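Periplasmic solute binding protein (Pectobacterium atrosepticum, PDB 4RY1) probably binds a sugar in the periplasm and delivers it to an ABC-type importer, as a member of the bacterial solute-binding protein 1 family. Local coordinates at residues A[178-183]-A[277-282]. Residues are numbered along the deposited sequence; the frame is centred on the assembly and turned at random.
Sequences YMAQKY and AKDSGL
Gln181 meets the loop 277-282 twice, through its backbone carbonyl and through its side-chain amide. Its carbonyl O, near the end of helix 169-183, accepts the N-H of Lys278 at 2.9 Å; the donor lies in the carbonyl plane and the bond is nearly straight (165°). The packing is tightest where the side chain of the same residue passes the carbonyl of Asp279, whose O sits 3.3 Å from Gln181 CG and also receives a CA-H...O contact from Gln181 CA. A chi2 of 178° carries CD on outward from CG; NE2 beyond it gives a hydrogen bond to Ser280 O (3.0 Å), coming from above that carbonyl plane. Ile272 O takes a second bond from NE2, while OE1 accepts from Trp138 NE1 and Ile274 N, so several bonds fix the rotation of this buried amide. Beside it Gly281, at a positive phi of 70°, passes with its CA 4.2 Å from Ala180 CB.

The loop gets its shape from two consecutive turns, an Asx turn in which Asp279 OD2 accepts from Gly281 N (2.9 Å) and an ST turn in which Ser280 OG, also hydrogen-bonded to Pro358 O, accepts from Leu282 N. It belongs to the connection between strands 266-268 and 284-292 of the mixed sheet in this periplasmic binding protein fold, and the contact brings that connection against helix 169-183. Ser360 OG bonds to Asp279 OD2 and the backbone N of Lys361 to OD1.

The side at Lys278 is the solvent-facing one. The aliphatic part of this exposed side chain touches backbone carbonyl oxygens of the last helical turn, its CE 3.3 Å from Lys182 O. Lys182 itself turns away from the loop, laying CG over the centre of the Tyr183 ring, 3.5 Å above its plane, and sending NZ into a salt bridge with Glu204.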
ATOM      1  N   TYR A 178     -13.660   8.046  -2.456  1.00 19.26           N
ATOM      2  CA  TYR A 178     -14.754   9.019  -2.561  1.00 19.96           C
ATOM      3  C   TYR A 178     -15.784   8.617  -3.625  1.00 20.66           C
ATOM      4  O   TYR A 178     -16.997   8.601  -3.378  1.00 22.43           O
ATOM      5  CB  TYR A 178     -14.201  10.411  -2.889  1.00 20.48           C
ATOM      6  CG  TYR A 178     -15.254  11.462  -3.196  1.00 21.93           C
ATOM      7  CD1 TYR A 178     -15.948  12.100  -2.168  1.00 26.22           C
ATOM      8  CD2 TYR A 178     -15.527  11.852  -4.514  1.00 28.52           C
ATOM      9  CE1 TYR A 178     -16.899  13.072  -2.440  1.00 25.97           C
ATOM     10  CE2 TYR A 178     -16.465  12.838  -4.790  1.00 28.55           C
ATOM     11  CZ  TYR A 178     -17.150  13.439  -3.748  1.00 27.06           C
ATOM     12  OH  TYR A 178     -18.107  14.407  -3.990  1.00 30.88           O
ATOM     13  N   MET A 179     -15.287   8.304  -4.809  1.00 19.68           N
ATOM     14  CA  MET A 179     -16.155   7.954  -5.938  1.00 22.12           C
ATOM     15  C   MET A 179     -16.876   6.624  -5.732  1.00 21.40           C
ATOM     16  O   MET A 179     -17.996   6.432  -6.212  1.00 22.14           O
ATOM     17  CB  MET A 179     -15.372   7.935  -7.245  1.00 20.97           C
ATOM     18  CG  MET A 179     -14.763   9.280  -7.630  1.00 19.80           C
ATOM     19  SD  MET A 179     -15.926  10.607  -8.167  1.00 16.44           S
ATOM     20  CE  MET A 179     -16.340  10.004  -9.812  1.00 22.16           C
ATOM     21  N   ALA A 180     -16.243   5.713  -5.003  1.00 19.23           N
ATOM     22  CA  ALA A 180     -16.899   4.432  -4.677  1.00 19.49           C
ATOM     23  C   ALA A 180     -18.063   4.672  -3.712  1.00 19.96           C
ATOM     24  O   ALA A 180     -19.132   4.072  -3.846  1.00 22.66           O
ATOM     25  CB  ALA A 180     -15.919   3.448  -4.082  1.00 19.54           C
ATOM     26  N   GLN A 181     -17.837   5.544  -2.737  1.00 19.87           N
ATOM     27  CA  GLN A 181     -18.892   5.957  -1.801  1.00 20.21           C
ATOM     28  C   GLN A 181     -20.052   6.622  -2.507  1.00 23.21           C
ATOM     29  O   GLN A 181     -21.217   6.362  -2.204  1.00 25.77           O
ATOM     30  CB  GLN A 181     -18.338   6.927  -0.780  1.00 22.13           C
ATOM     31  CG  GLN A 181     -17.360   6.268   0.166  1.00 21.05           C
ATOM     32  CD  GLN A 181     -16.772   7.257   1.140  1.00 22.99           C
ATOM     33  OE1 GLN A 181     -17.110   8.436   1.127  1.00 22.92           O
ATOM     34  NE2 GLN A 181     -15.888   6.783   1.991  1.00 20.40           N
ATOM     35  N   LYS A 182     -19.709   7.488  -3.451  1.00 22.39           N
ATOM     36  CA  LYS A 182     -20.720   8.304  -4.154  1.00 22.07           C
ATOM     37  C   LYS A 182     -21.550   7.517  -5.155  1.00 31.43           C
ATOM     38  O   LYS A 182     -22.766   7.674  -5.257  1.00 29.26           O
ATOM     39  CB  LYS A 182     -20.055   9.451  -4.917  1.00 23.14           C
ATOM     40  CG  LYS A 182     -21.059  10.345  -5.628  1.00 28.67           C
ATOM     41  CD  LYS A 182     -20.522  11.742  -5.804  1.00 32.28           C
ATOM     42  CE  LYS A 182     -21.658  12.700  -6.117  1.00 46.84           C
ATOM     43  NZ  LYS A 182     -21.251  13.679  -7.150  1.00 39.42           N
ATOM     44  N   TYR A 183     -20.856   6.695  -5.918  1.00 25.06           N
ATOM     45  CA  TYR A 183     -21.432   5.998  -7.060  1.00 23.42           C
ATOM     46  C   TYR A 183     -21.468   4.471  -6.966  1.00 26.57           C
ATOM     47  O   TYR A 183     -22.132   3.831  -7.782  1.00 26.80           O
ATOM     48  CB  TYR A 183     -20.669   6.371  -8.322  1.00 22.02           C
ATOM     49  CG  TYR A 183     -20.744   7.829  -8.688  1.00 29.89           C
ATOM     50  CD1 TYR A 183     -21.928   8.371  -9.190  1.00 32.46           C
ATOM     51  CD2 TYR A 183     -19.637   8.659  -8.561  1.00 29.93           C
ATOM     52  CE1 TYR A 183     -22.005   9.697  -9.545  1.00 42.69           C
ATOM     53  CE2 TYR A 183     -19.710   9.995  -8.907  1.00 32.09           C
ATOM     54  CZ  TYR A 183     -20.902  10.502  -9.401  1.00 28.44           C
ATOM     55  OH  TYR A 183     -21.022  11.815  -9.757  1.00 32.11           O
ATOM     56  N   ALA A 277     -23.654   7.227   2.086  1.00 28.29           N
ATOM     57  CA  ALA A 277     -22.830   6.573   1.078  1.00 23.86           C
ATOM     58  C   ALA A 277     -23.394   5.228   0.677  1.00 22.03           C
ATOM     59  O   ALA A 277     -23.959   4.502   1.486  1.00 30.26           O
ATOM     60  CB  ALA A 277     -21.403   6.383   1.588  1.00 23.72           C
ATOM     61  N   LYS A 278     -23.138   4.881  -0.566  1.00 26.26           N
ATOM     62  CA  LYS A 278     -23.609   3.612  -1.145  1.00 36.22           C
ATOM     63  C   LYS A 278     -22.689   2.444  -0.807  1.00 54.25           C
ATOM     64  O   LYS A 278     -23.072   1.267  -0.858  1.00 38.68           O
ATOM     65  CB  LYS A 278     -23.684   3.732  -2.656  1.00 30.67           C
ATOM     66  CG  LYS A 278     -24.571   4.852  -3.164  1.00 28.26           C
ATOM     67  CD  LYS A 278     -24.892   4.593  -4.628  1.00 32.90           C
ATOM     68  CE  LYS A 278     -25.497   5.778  -5.375  1.00 33.53           C
ATOM     69  NZ  LYS A 278     -26.982   5.717  -5.492  1.00 39.05           N
ATOM     70  N   ASP A 279     -21.461   2.800  -0.495  1.00 25.64           N
ATOM     71  CA  ASP A 279     -20.394   1.848  -0.206  1.00 21.71           C
ATOM     72  C   ASP A 279     -19.438   2.522   0.755  1.00 23.47           C
ATOM     73  O   ASP A 279     -19.337   3.742   0.762  1.00 22.44           O
ATOM     74  CB  ASP A 279     -19.635   1.489  -1.466  1.00 23.56           C
ATOM     75  CG  ASP A 279     -18.719   0.300  -1.267  1.00 22.56           C
ATOM     76  OD1 ASP A 279     -19.219  -0.839  -1.230  1.00 23.78           O
ATOM     77  OD2 ASP A 279     -17.491   0.488  -1.155  1.00 23.47           O
ATOM     78  N   SER A 280     -18.745   1.730   1.564  1.00 19.95           N
ATOM     79  CA  SER A 280     -17.776   2.290   2.507  1.00 21.20           C
ATOM     80  C   SER A 280     -16.553   2.865   1.800  1.00 18.61           C
ATOM     81  O   SER A 280     -15.890   3.764   2.325  1.00 21.50           O
ATOM     82  CB  SER A 280     -17.325   1.233   3.504  1.00 20.15           C
ATOM     83  OG  SER A 280     -16.543   0.249   2.852  1.00 20.48           O
ATOM     84  N   GLY A 281     -16.226   2.324   0.637  1.00 17.79           N
ATOM     85  CA  GLY A 281     -15.003   2.738  -0.050  1.00 17.55           C
ATOM     86  C   GLY A 281     -13.739   2.266   0.652  1.00 19.07           C
ATOM     87  O   GLY A 281     -12.657   2.718   0.318  1.00 18.52           O
ATOM     88  N   LEU A 282     -13.879   1.347   1.610  1.00 17.41           N
ATOM     89  CA  LEU A 282     -12.733   0.772   2.326  1.00 16.05           C
ATOM     90  C   LEU A 282     -11.830   0.076   1.336  1.00 16.24           C
ATOM     91  O   LEU A 282     -12.267  -0.744   0.542  1.00 17.20           O
ATOM     92  CB  LEU A 282     -13.180  -0.239   3.386  1.00 18.59           C
ATOM     93  CG  LEU A 282     -12.090  -0.896   4.237  1.00 19.43           C
ATOM     94  CD1 LEU A 282     -11.371   0.160   5.050  1.00 23.57           C
ATOM     95  CD2 LEU A 282     -12.635  -2.007   5.123  1.00 21.93           C
TER